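PDB 6FCG: glycoside hydrolase, GH17 family from Formosa sp. Hel1_33_131, which probably cleaves internal beta-1,3-glucosidic bonds of laminarin, the storage glucan of marine microalgae, as an endo-acting laminarinase. Local coordinates for residues Asp74-His79 with Glu393-Gly398; Tyr89-Ala94 with Ala144-Arg149; Pro244-His249 with Gly314-Lys319; Ile301-Thr306 with Ala343-Phe348. One frame throughout, in Å; residues are numbered along the deposited sequence.

In the fold
The four contacts are spread round a TIM barrel whose parallel strands run in chain order from 50-53 to 301-305. Contact 1 encloses the other three along the chain, joining helix 68-80 to residues 393-398 near the C-terminus. Contact 2 closes before contact 3 opens, and their centres lie about 33 Å apart on opposite sides of the chain's centre. Contacts 3 and 4 interleave along the chain and pack together where P244 meets T306. Contact 4, centred about 9 Å from the chain's centre, closes the barrel beside strand 301-305. It also meets contact 2, because Y89 OH binds the carboxylate of E305, so the two share the probable active-site region.

Contact 1: residues Asp74-His79 with Glu393-Gly398; sequences DMKILH and EGLTRG
With CG anti to the backbone N (chi1 -160°), the R397 side chain runs out from its backbone and bends at chi3, which carries the guanidinium to helix 68-80. On the helix D74 has CG anti to its carbonyl carbon (chi1 -66°), turning the carboxylate to meet it. I77 CG1 and L395 CG likewise stand anti to their carbonyl carbons, beside the backbone N. The salt bridge is formed by R397 NH1, which donates to D74 OD1 at 2.5 Å through a bent hydrogen bond, although the modelled place of NH1 is not certain. OD1 lies at the edge of the guanidinium, near its plane, and the two flat groups are turned 29° apart. Beside this polar pair runs an apolar seam. I77 and L395 slide past each other in opposite directions, with L395 CD1 at 3.8 Å from I77 CA. The other branch, L395 CD2, rests on K76 CB at 3.9 Å, while the lysine chain leads away and bends near its end. The I77 side chain crosses that of R397 at about a right angle, its CD1 4.2 Å from R397 CB. The contact ties the helix that follows the first barrel strand, 50-53, to the short hairpin of 396-397 with 400-401. D74 OD1 also forms a salt bridge with R58 and OD2 a hydrogen bond with Y54, while R397 NE reaches V375 O and its cation lies against F353. One buried carboxylate thus faces two arginines whose like charges lie close together, a setting that would be expected to keep D74 ionised.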
# COMPACT_ATOMS: atom_id res chain seq x y z
N ASP A 74 -34.45 -31.15 -2.37
CA ASP A 74 -34.43 -29.75 -2.82
C ASP A 74 -35.75 -29.31 -3.41
O ASP A 74 -36.26 -28.23 -3.11
CB ASP A 74 -33.32 -29.50 -3.85
CG ASP A 74 -31.94 -29.65 -3.27
OD1 ASP A 74 -31.82 -29.85 -2.05
OD2 ASP A 74 -30.94 -29.61 -4.03
N MET A 75 -36.30 -30.16 -4.26
CA MET A 75 -37.56 -29.86 -4.89
C MET A 75 -38.65 -29.65 -3.85
O MET A 75 -39.45 -28.72 -4.00
CB MET A 75 -37.97 -30.96 -5.86
CG MET A 75 -37.11 -31.17 -7.10
SD MET A 75 -36.80 -29.73 -8.12
CE MET A 75 -35.21 -29.16 -7.46
N LYS A 76 -38.68 -30.49 -2.82
CA LYS A 76 -39.70 -30.36 -1.78
C LYS A 76 -39.55 -29.02 -1.06
O LYS A 76 -40.55 -28.32 -0.87
CB LYS A 76 -39.68 -31.52 -0.78
CG LYS A 76 -40.06 -32.88 -1.37
CD LYS A 76 -40.55 -33.88 -0.32
CE LYS A 76 -40.34 -35.34 -0.70
NZ LYS A 76 -39.42 -36.09 0.17
N ILE A 77 -38.31 -28.66 -0.71
CA ILE A 77 -37.99 -27.38 -0.09
C ILE A 77 -38.42 -26.18 -0.96
O ILE A 77 -39.04 -25.21 -0.45
CB ILE A 77 -36.48 -27.26 0.22
CG1 ILE A 77 -36.10 -28.22 1.33
CG2 ILE A 77 -36.09 -25.83 0.63
CD1 ILE A 77 -34.64 -28.59 1.34
N LEU A 78 -38.10 -26.21 -2.24
CA LEU A 78 -38.44 -25.10 -3.11
C LEU A 78 -39.93 -25.00 -3.27
O LEU A 78 -40.49 -23.89 -3.35
CB LEU A 78 -37.76 -25.25 -4.48
CG LEU A 78 -36.23 -25.19 -4.48
CD1 LEU A 78 -35.73 -25.28 -5.91
CD2 LEU A 78 -35.73 -23.92 -3.83
N HIS A 79 -40.58 -26.14 -3.43
CA HIS A 79 -42.03 -26.18 -3.63
C HIS A 79 -42.77 -25.63 -2.42
O HIS A 79 -43.75 -24.88 -2.58
CB HIS A 79 -42.49 -27.61 -3.93
CG HIS A 79 -43.96 -27.72 -4.16
ND1 HIS A 79 -44.52 -27.57 -5.41
CD2 HIS A 79 -44.98 -27.89 -3.30
CE1 HIS A 79 -45.83 -27.67 -5.31
NE2 HIS A 79 -46.13 -27.86 -4.04
N GLU A 393 -41.27 -27.28 7.84
CA GLU A 393 -41.35 -28.28 8.89
C GLU A 393 -41.50 -29.74 8.34
O GLU A 393 -42.25 -30.00 7.39
CB GLU A 393 -42.40 -27.80 9.87
CG GLU A 393 -42.57 -28.70 11.08
CD GLU A 393 -42.32 -28.02 12.39
OE1 GLU A 393 -42.86 -26.93 12.64
OE2 GLU A 393 -41.59 -28.62 13.19
N GLY A 394 -40.68 -30.65 8.87
CA GLY A 394 -40.64 -32.03 8.39
C GLY A 394 -39.70 -32.27 7.21
O GLY A 394 -39.49 -33.44 6.82
N LEU A 395 -39.16 -31.20 6.63
CA LEU A 395 -38.27 -31.28 5.48
C LEU A 395 -36.85 -31.27 5.92
O LEU A 395 -36.49 -30.70 6.95
CB LEU A 395 -38.54 -30.12 4.53
CG LEU A 395 -39.90 -30.17 3.78
CD1 LEU A 395 -39.92 -28.96 2.84
CD2 LEU A 395 -40.26 -31.46 3.04
N THR A 396 -36.02 -31.85 5.09
CA THR A 396 -34.65 -32.19 5.42
C THR A 396 -33.76 -31.91 4.20
O THR A 396 -34.21 -32.05 3.07
CB THR A 396 -34.67 -33.68 5.87
OG1 THR A 396 -34.34 -33.77 7.24
CG2 THR A 396 -33.75 -34.66 5.04
N ARG A 397 -32.51 -31.49 4.42
CA ARG A 397 -31.46 -31.58 3.39
C ARG A 397 -30.25 -32.32 3.95
O ARG A 397 -29.64 -31.87 4.90
CB ARG A 397 -31.06 -30.19 2.84
CG ARG A 397 -30.35 -30.22 1.48
CD ARG A 397 -30.06 -28.82 0.99
NE ARG A 397 -28.84 -28.51 0.24
CZ ARG A 397 -28.63 -28.54 -1.06
NH1 ARG A 397 -29.52 -29.01 -1.89
NH2 ARG A 397 -27.49 -28.13 -1.55
N GLY A 398 -29.95 -33.48 3.37
CA GLY A 398 -28.79 -34.32 3.76
C GLY A 398 -28.84 -34.80 5.20
O GLY A 398 -27.81 -34.88 5.84

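Contact 2: residues Tyr89-Ala94 with Ala144-Arg149; sequences YNVRLA and ASEIDR
R149 can be followed from the helix outward. Its CB rests on V91 CG2 at 3.9 Å; the chain then runs on past CG, and CD comes alongside the carbonyl, 3.6 Å from V91 O. After the bend at chi3 (-54°) NE donates to V91 O at 3.0 Å, the oxygen lying near the guanidinium plane but the donor standing above the carbonyl plane. At the tip NH2 passes R92 CA at 3.7 Å and forms a salt bridge with E146 OE2 at 2.9 Å, one helical turn back, while NH1 makes a weak hydrogen bond to S145 OG. The contact joins the loop between strand 83-87 and helix 95-109 to the first turns of helix 143-156, toward the strand-exit side of the TIM barrel, where such barrels carry their active sites. E146 has CG anti to its backbone N and folds at chi2 (85°), so that OE1 receives V91 N at 2.7 Å in a nearly straight bond (175°), approached from above the carboxylate plane. W122 N binds the same OE1, giving this buried oxygen two donors. The tip of R92 turns away to the C-terminal carboxylate of H430 of the second subunit.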
# COMPACT_ATOMS: atom_id res chain seq x y z
N TYR A 89 -28.52 -25.11 -16.45
CA TYR A 89 -27.44 -24.48 -17.26
C TYR A 89 -26.84 -25.31 -18.40
O TYR A 89 -26.49 -24.76 -19.46
CB TYR A 89 -26.33 -23.94 -16.34
CG TYR A 89 -26.80 -22.75 -15.57
CD1 TYR A 89 -27.49 -22.90 -14.37
CD2 TYR A 89 -26.60 -21.45 -16.05
CE1 TYR A 89 -27.99 -21.80 -13.68
CE2 TYR A 89 -27.06 -20.34 -15.36
CZ TYR A 89 -27.76 -20.52 -14.18
OH TYR A 89 -28.22 -19.44 -13.47
N ASN A 90 -26.71 -26.61 -18.18
CA ASN A 90 -26.32 -27.50 -19.24
C ASN A 90 -27.05 -28.82 -19.17
O ASN A 90 -27.68 -29.15 -18.17
CB ASN A 90 -24.82 -27.74 -19.23
CG ASN A 90 -24.37 -28.48 -18.01
OD1 ASN A 90 -24.11 -27.86 -16.99
ND2 ASN A 90 -24.26 -29.78 -18.08
N VAL A 91 -26.99 -29.52 -20.30
CA VAL A 91 -27.50 -30.87 -20.46
C VAL A 91 -26.41 -31.87 -20.88
O VAL A 91 -26.67 -32.94 -21.42
CB VAL A 91 -28.73 -30.95 -21.38
CG1 VAL A 91 -29.88 -30.14 -20.84
CG2 VAL A 91 -28.50 -30.51 -22.85
N ARG A 92 -25.16 -31.52 -20.58
CA ARG A 92 -24.00 -32.37 -20.81
C ARG A 92 -23.81 -33.34 -19.64
O ARG A 92 -23.59 -34.54 -19.82
CB ARG A 92 -22.77 -31.46 -20.95
CG ARG A 92 -21.58 -32.03 -21.66
CD ARG A 92 -20.38 -31.10 -21.52
NE ARG A 92 -19.46 -31.72 -20.59
CZ ARG A 92 -19.04 -31.23 -19.44
NH1 ARG A 92 -19.39 -30.05 -19.00
NH2 ARG A 92 -18.22 -31.97 -18.72
N LEU A 93 -23.79 -32.81 -18.44
CA LEU A 93 -23.71 -33.61 -17.26
C LEU A 93 -25.11 -34.09 -16.97
O LEU A 93 -26.08 -33.52 -17.46
CB LEU A 93 -23.11 -32.79 -16.11
CG LEU A 93 -21.70 -32.19 -16.35
CD1 LEU A 93 -21.21 -31.39 -15.15
CD2 LEU A 93 -20.65 -33.25 -16.72
N ALA A 94 -25.21 -35.10 -16.13
CA ALA A 94 -26.48 -35.80 -15.81
C ALA A 94 -27.48 -34.96 -14.99
O ALA A 94 -28.67 -35.27 -14.98
CB ALA A 94 -26.17 -37.08 -15.05
N ALA A 144 -23.94 -29.11 -31.31
CA ALA A 144 -25.00 -29.89 -31.96
C ALA A 144 -25.59 -30.95 -31.04
O ALA A 144 -26.81 -30.98 -30.84
CB ALA A 144 -24.49 -30.51 -33.25
N SER A 145 -24.74 -31.76 -30.41
CA SER A 145 -25.25 -32.82 -29.56
C SER A 145 -25.87 -32.28 -28.24
O SER A 145 -26.80 -32.91 -27.70
CB SER A 145 -24.18 -33.85 -29.28
OG SER A 145 -23.14 -33.25 -28.56
N GLU A 146 -25.37 -31.16 -27.73
CA GLU A 146 -25.98 -30.50 -26.58
C GLU A 146 -27.41 -30.05 -26.94
O GLU A 146 -28.35 -30.26 -26.17
CB GLU A 146 -25.11 -29.34 -26.11
CG GLU A 146 -25.64 -28.44 -24.98
CD GLU A 146 -25.38 -28.94 -23.56
OE1 GLU A 146 -25.92 -28.45 -22.49
OE2 GLU A 146 -24.60 -29.87 -23.51
N ILE A 147 -27.58 -29.46 -28.10
CA ILE A 147 -28.92 -29.09 -28.55
C ILE A 147 -29.79 -30.37 -28.70
O ILE A 147 -30.94 -30.38 -28.24
CB ILE A 147 -28.88 -28.26 -29.86
CG1 ILE A 147 -28.27 -26.87 -29.59
CG2 ILE A 147 -30.28 -28.14 -30.48
CD1 ILE A 147 -29.09 -25.91 -28.75
N ASP A 148 -29.24 -31.43 -29.30
CA ASP A 148 -29.98 -32.70 -29.43
C ASP A 148 -30.43 -33.23 -28.08
O ASP A 148 -31.56 -33.69 -27.93
CB ASP A 148 -29.16 -33.81 -30.16
CG ASP A 148 -28.88 -33.51 -31.65
OD1 ASP A 148 -29.56 -32.64 -32.26
OD2 ASP A 148 -27.93 -34.11 -32.19
N ARG A 149 -29.55 -33.20 -27.09
CA ARG A 149 -29.92 -33.72 -25.77
C ARG A 149 -31.02 -32.88 -25.09
O ARG A 149 -31.85 -33.42 -24.35
CB ARG A 149 -28.69 -33.86 -24.88
CG ARG A 149 -27.80 -35.04 -25.22
CD ARG A 149 -26.62 -35.19 -24.26
NE ARG A 149 -25.79 -33.98 -24.10
CZ ARG A 149 -24.69 -33.66 -24.78
NH1 ARG A 149 -24.24 -34.44 -25.74
NH2 ARG A 149 -24.05 -32.52 -24.51

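Contact 3: residues Pro244-His249 with Gly314-Lys319; sequences PMHDTH and GYYGAK
Two aromatic side chains at the middle of a turn meet the helix in different ways, Y315 flat and Y316 with its ring wedged between neighbours. The rings of Y315 and H249 form an offset stack, their planes 9° apart and their centroids separated by 3.9 Å. Y315 CB lies over the same imidazole face in a CH-pi contact. Y316 and H246 form an offset edge-to-face pair, planes at 83°, the H246 edge toward the Y316 face near its hydroxyl end, H246 CD2 3.1 Å from Y316 OH. One face of the Y316 ring is covered by the methyl of M245, whose CE sits 3.7 Å from the ring centroid, 10° off the normal, and Y315 CB lies over the opposite face. Bends at chi2 and chi3 swing CE there and leave SD in an oblique Met-aromatic position. At the ring's edge T248 OG1 stands 4.0 Å from Y316 CD1; that hydroxyl donates to M245 O and is also bonded to S321. The type I turn G314-G317 thus brings the loop after strand 301-305 onto helix 244-250, which follows strand 238-241, on the strand-exit side of the barrel. Cohesion here rests on dispersion, CH-pi and ring-ring contacts, so it depends on shape and ring orientation more than on charge, although any positive charge on H249 would probably strengthen its stack on the electron-rich Y315.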
# COMPACT_ATOMS: atom_id res chain seq x y z
N PRO A 244 -26.13 -5.76 -10.26
CA PRO A 244 -25.65 -4.64 -9.45
C PRO A 244 -24.55 -5.05 -8.45
O PRO A 244 -23.60 -4.29 -8.29
CB PRO A 244 -26.92 -4.14 -8.72
CG PRO A 244 -28.07 -4.75 -9.40
CD PRO A 244 -27.60 -5.71 -10.45
N MET A 245 -24.70 -6.20 -7.78
CA MET A 245 -23.72 -6.61 -6.76
C MET A 245 -22.31 -6.55 -7.32
O MET A 245 -21.42 -5.98 -6.72
CB MET A 245 -23.98 -8.01 -6.23
CG MET A 245 -23.17 -8.34 -4.99
SD MET A 245 -22.40 -9.97 -5.02
CE MET A 245 -21.25 -9.86 -6.36
N HIS A 246 -22.12 -7.13 -8.49
CA HIS A 246 -20.82 -7.08 -9.15
C HIS A 246 -20.39 -5.67 -9.49
O HIS A 246 -19.23 -5.35 -9.37
CB HIS A 246 -20.82 -7.96 -10.40
CG HIS A 246 -20.80 -9.41 -10.07
ND1 HIS A 246 -21.87 -10.26 -10.32
CD2 HIS A 246 -19.87 -10.17 -9.46
CE1 HIS A 246 -21.57 -11.47 -9.91
NE2 HIS A 246 -20.36 -11.44 -9.39
N ASP A 247 -21.33 -4.84 -9.93
CA ASP A 247 -21.02 -3.49 -10.28
C ASP A 247 -20.70 -2.60 -9.09
O ASP A 247 -20.02 -1.59 -9.26
CB ASP A 247 -22.10 -2.89 -11.20
CG ASP A 247 -22.03 -3.44 -12.63
OD1 ASP A 247 -21.00 -4.04 -13.01
OD2 ASP A 247 -22.99 -3.25 -13.41
N THR A 248 -21.05 -2.99 -7.86
CA THR A 248 -20.50 -2.29 -6.67
C THR A 248 -18.95 -2.22 -6.65
O THR A 248 -18.37 -1.36 -5.96
CB THR A 248 -20.91 -2.88 -5.32
OG1 THR A 248 -20.37 -4.20 -5.17
CG2 THR A 248 -22.40 -2.88 -5.19
N HIS A 249 -18.29 -3.11 -7.41
CA HIS A 249 -16.87 -2.97 -7.70
C HIS A 249 -16.55 -2.45 -9.11
O HIS A 249 -15.78 -1.51 -9.25
CB HIS A 249 -16.21 -4.31 -7.52
CG HIS A 249 -14.75 -4.27 -7.76
ND1 HIS A 249 -14.19 -4.66 -8.96
CD2 HIS A 249 -13.72 -3.89 -6.97
CE1 HIS A 249 -12.87 -4.54 -8.89
NE2 HIS A 249 -12.56 -4.08 -7.69
N GLY A 314 -13.13 -11.34 -1.47
CA GLY A 314 -12.45 -10.55 -2.50
C GLY A 314 -13.06 -9.16 -2.56
O GLY A 314 -13.22 -8.47 -1.52
N TYR A 315 -13.47 -8.79 -3.76
CA TYR A 315 -13.90 -7.43 -4.05
C TYR A 315 -15.20 -6.95 -3.44
O TYR A 315 -15.38 -5.74 -3.30
CB TYR A 315 -14.09 -7.24 -5.55
CG TYR A 315 -12.89 -7.44 -6.41
CD1 TYR A 315 -11.62 -6.98 -6.03
CD2 TYR A 315 -13.01 -8.08 -7.67
CE1 TYR A 315 -10.52 -7.17 -6.87
CE2 TYR A 315 -11.92 -8.27 -8.51
CZ TYR A 315 -10.68 -7.82 -8.11
OH TYR A 315 -9.63 -8.01 -8.93
N TYR A 316 -16.10 -7.86 -3.09
CA TYR A 316 -17.46 -7.47 -2.73
C TYR A 316 -17.80 -7.49 -1.22
O TYR A 316 -18.91 -7.10 -0.84
CB TYR A 316 -18.44 -8.38 -3.47
CG TYR A 316 -18.07 -8.57 -4.92
CD1 TYR A 316 -18.22 -7.52 -5.84
CD2 TYR A 316 -17.55 -9.78 -5.38
CE1 TYR A 316 -17.88 -7.68 -7.17
CE2 TYR A 316 -17.22 -9.96 -6.70
CZ TYR A 316 -17.37 -8.91 -7.59
OH TYR A 316 -17.02 -9.11 -8.91
N GLY A 317 -16.84 -7.92 -0.37
CA GLY A 317 -17.06 -7.97 1.09
C GLY A 317 -16.27 -6.93 1.89
O GLY A 317 -16.08 -5.79 1.45
N ALA A 318 -15.83 -7.32 3.07
CA ALA A 318 -15.05 -6.43 3.97
C ALA A 318 -13.77 -5.85 3.34
O ALA A 318 -13.39 -4.76 3.67
CB ALA A 318 -14.71 -7.17 5.27
N LYS A 319 -13.13 -6.58 2.44
CA LYS A 319 -11.88 -6.13 1.82
C LYS A 319 -12.11 -5.33 0.54
O LYS A 319 -11.16 -5.02 -0.17
CB LYS A 319 -10.96 -7.32 1.50
CG LYS A 319 -10.70 -8.31 2.67
CD LYS A 319 -9.21 -8.61 2.82
CE LYS A 319 -8.75 -9.82 2.02
NZ LYS A 319 -7.46 -10.31 2.54

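Contact 4: residues Ile301-Thr306 with Ala343-Phe348; sequences IHIGET and ANMSCF
H302 keeps CG anti to its carbonyl carbon, and chi1 -63° and chi2 -69° together turn ND1 to S346 N, which donates to it at 3.1 Å from a point 28° out of the ring plane. As acceptor, ND1 is probably unprotonated, consistent with a neutral ring carrying its proton on NE2. M345 stays extended beyond CG, laying its chain along the I301 carbonyl: CG is 3.4 Å from I301 O, and CE reaches I301 CB at 4.2 Å. C347 SG, anti to its backbone N, touches two methyls, I303 CG2 at 4.0 Å and T306 CG2 at 3.9 Å. F348 turns a ring edge to I303 O. The backbones form a parallel bridge, I303 N donating to S346 O at 3.0 Å and F348 N to I303 O at 2.9 Å. S346 OG binds G45 N and F348 O receives S53 OG, placing 343-348 between strands 301-305 and 50-53. E305 points the other way, its carboxylate held by R87, Y89 and Y243 beside E169. This is the closing seam of a (beta/alpha)8 barrel, with E305 toward the end of the seventh strand, where GH17 enzymes carry the nucleophile, a role E305 probably has.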
# COMPACT_ATOMS: atom_id res chain seq x y z
N ILE A 301 -39.76 -9.42 -22.01
CA ILE A 301 -38.48 -9.53 -21.36
C ILE A 301 -38.74 -10.13 -19.98
O ILE A 301 -39.65 -9.68 -19.26
CB ILE A 301 -37.81 -8.16 -21.23
CG1 ILE A 301 -37.47 -7.63 -22.62
CG2 ILE A 301 -36.53 -8.27 -20.40
CD1 ILE A 301 -37.20 -6.15 -22.65
N HIS A 302 -37.91 -11.12 -19.64
CA HIS A 302 -37.87 -11.69 -18.27
C HIS A 302 -36.45 -11.68 -17.72
O HIS A 302 -35.48 -11.68 -18.47
CB HIS A 302 -38.48 -13.08 -18.28
CG HIS A 302 -39.93 -13.06 -18.66
ND1 HIS A 302 -40.88 -12.52 -17.83
CD2 HIS A 302 -40.58 -13.40 -19.80
CE1 HIS A 302 -42.06 -12.57 -18.41
NE2 HIS A 302 -41.90 -13.10 -19.61
N ILE A 303 -36.32 -11.64 -16.40
CA ILE A 303 -35.01 -11.66 -15.77
C ILE A 303 -34.57 -13.10 -15.58
O ILE A 303 -35.08 -13.83 -14.74
CB ILE A 303 -34.99 -10.88 -14.44
CG1 ILE A 303 -35.50 -9.44 -14.65
CG2 ILE A 303 -33.58 -10.86 -13.85
CD1 ILE A 303 -34.78 -8.64 -15.73
N GLY A 304 -33.59 -13.49 -16.38
CA GLY A 304 -33.02 -14.82 -16.31
C GLY A 304 -31.99 -15.03 -15.20
O GLY A 304 -31.70 -16.18 -14.85
N GLU A 305 -31.38 -13.95 -14.72
CA GLU A 305 -30.39 -14.09 -13.68
C GLU A 305 -30.12 -12.75 -13.00
O GLU A 305 -29.80 -11.77 -13.65
CB GLU A 305 -29.09 -14.73 -14.21
CG GLU A 305 -28.37 -15.63 -13.19
CD GLU A 305 -27.04 -16.18 -13.71
OE1 GLU A 305 -25.97 -15.74 -13.19
OE2 GLU A 305 -27.04 -17.03 -14.64
N THR A 306 -30.25 -12.73 -11.69
CA THR A 306 -29.66 -11.69 -10.85
C THR A 306 -29.54 -12.25 -9.43
O THR A 306 -30.27 -13.16 -9.06
CB THR A 306 -30.48 -10.39 -10.86
OG1 THR A 306 -29.72 -9.36 -10.21
CG2 THR A 306 -31.82 -10.56 -10.14
N ALA A 343 -44.04 -5.57 -12.52
CA ALA A 343 -43.78 -5.44 -13.95
C ALA A 343 -44.19 -6.68 -14.78
O ALA A 343 -43.98 -6.72 -15.98
CB ALA A 343 -42.31 -5.14 -14.16
N ASN A 344 -44.79 -7.67 -14.13
CA ASN A 344 -45.10 -8.99 -14.74
C ASN A 344 -43.91 -9.64 -15.46
O ASN A 344 -43.99 -10.03 -16.62
CB ASN A 344 -46.38 -8.91 -15.62
CG ASN A 344 -47.65 -8.48 -14.82
OD1 ASN A 344 -48.23 -9.17 -13.92
ND2 ASN A 344 -48.11 -7.31 -15.20
N MET A 345 -42.80 -9.73 -14.74
CA MET A 345 -41.63 -10.48 -15.18
C MET A 345 -41.39 -11.63 -14.21
O MET A 345 -41.57 -11.50 -13.01
CB MET A 345 -40.38 -9.57 -15.21
CG MET A 345 -40.46 -8.41 -16.19
SD MET A 345 -39.11 -7.20 -16.08
CE MET A 345 -39.33 -6.53 -17.72
N SER A 346 -41.03 -12.78 -14.74
CA SER A 346 -40.33 -13.80 -14.00
C SER A 346 -38.91 -13.33 -13.63
O SER A 346 -38.27 -12.55 -14.35
CB SER A 346 -40.30 -15.11 -14.79
OG SER A 346 -41.58 -15.74 -14.79
N CYS A 347 -38.45 -13.78 -12.48
CA CYS A 347 -37.09 -13.59 -12.09
C CYS A 347 -36.53 -14.93 -11.60
O CYS A 347 -36.89 -15.38 -10.52
CB CYS A 347 -36.96 -12.54 -10.99
SG CYS A 347 -35.22 -12.34 -10.52
N PHE A 348 -35.62 -15.51 -12.38
CA PHE A 348 -34.95 -16.74 -12.00
C PHE A 348 -33.81 -16.34 -11.09
O PHE A 348 -32.66 -16.32 -11.50
CB PHE A 348 -34.47 -17.49 -13.24
CG PHE A 348 -35.60 -18.06 -14.08
CD1 PHE A 348 -36.32 -17.27 -14.97
CD2 PHE A 348 -35.96 -19.40 -13.96
CE1 PHE A 348 -37.35 -17.80 -15.70
CE2 PHE A 348 -36.97 -19.93 -14.71
CZ PHE A 348 -37.68 -19.14 -15.59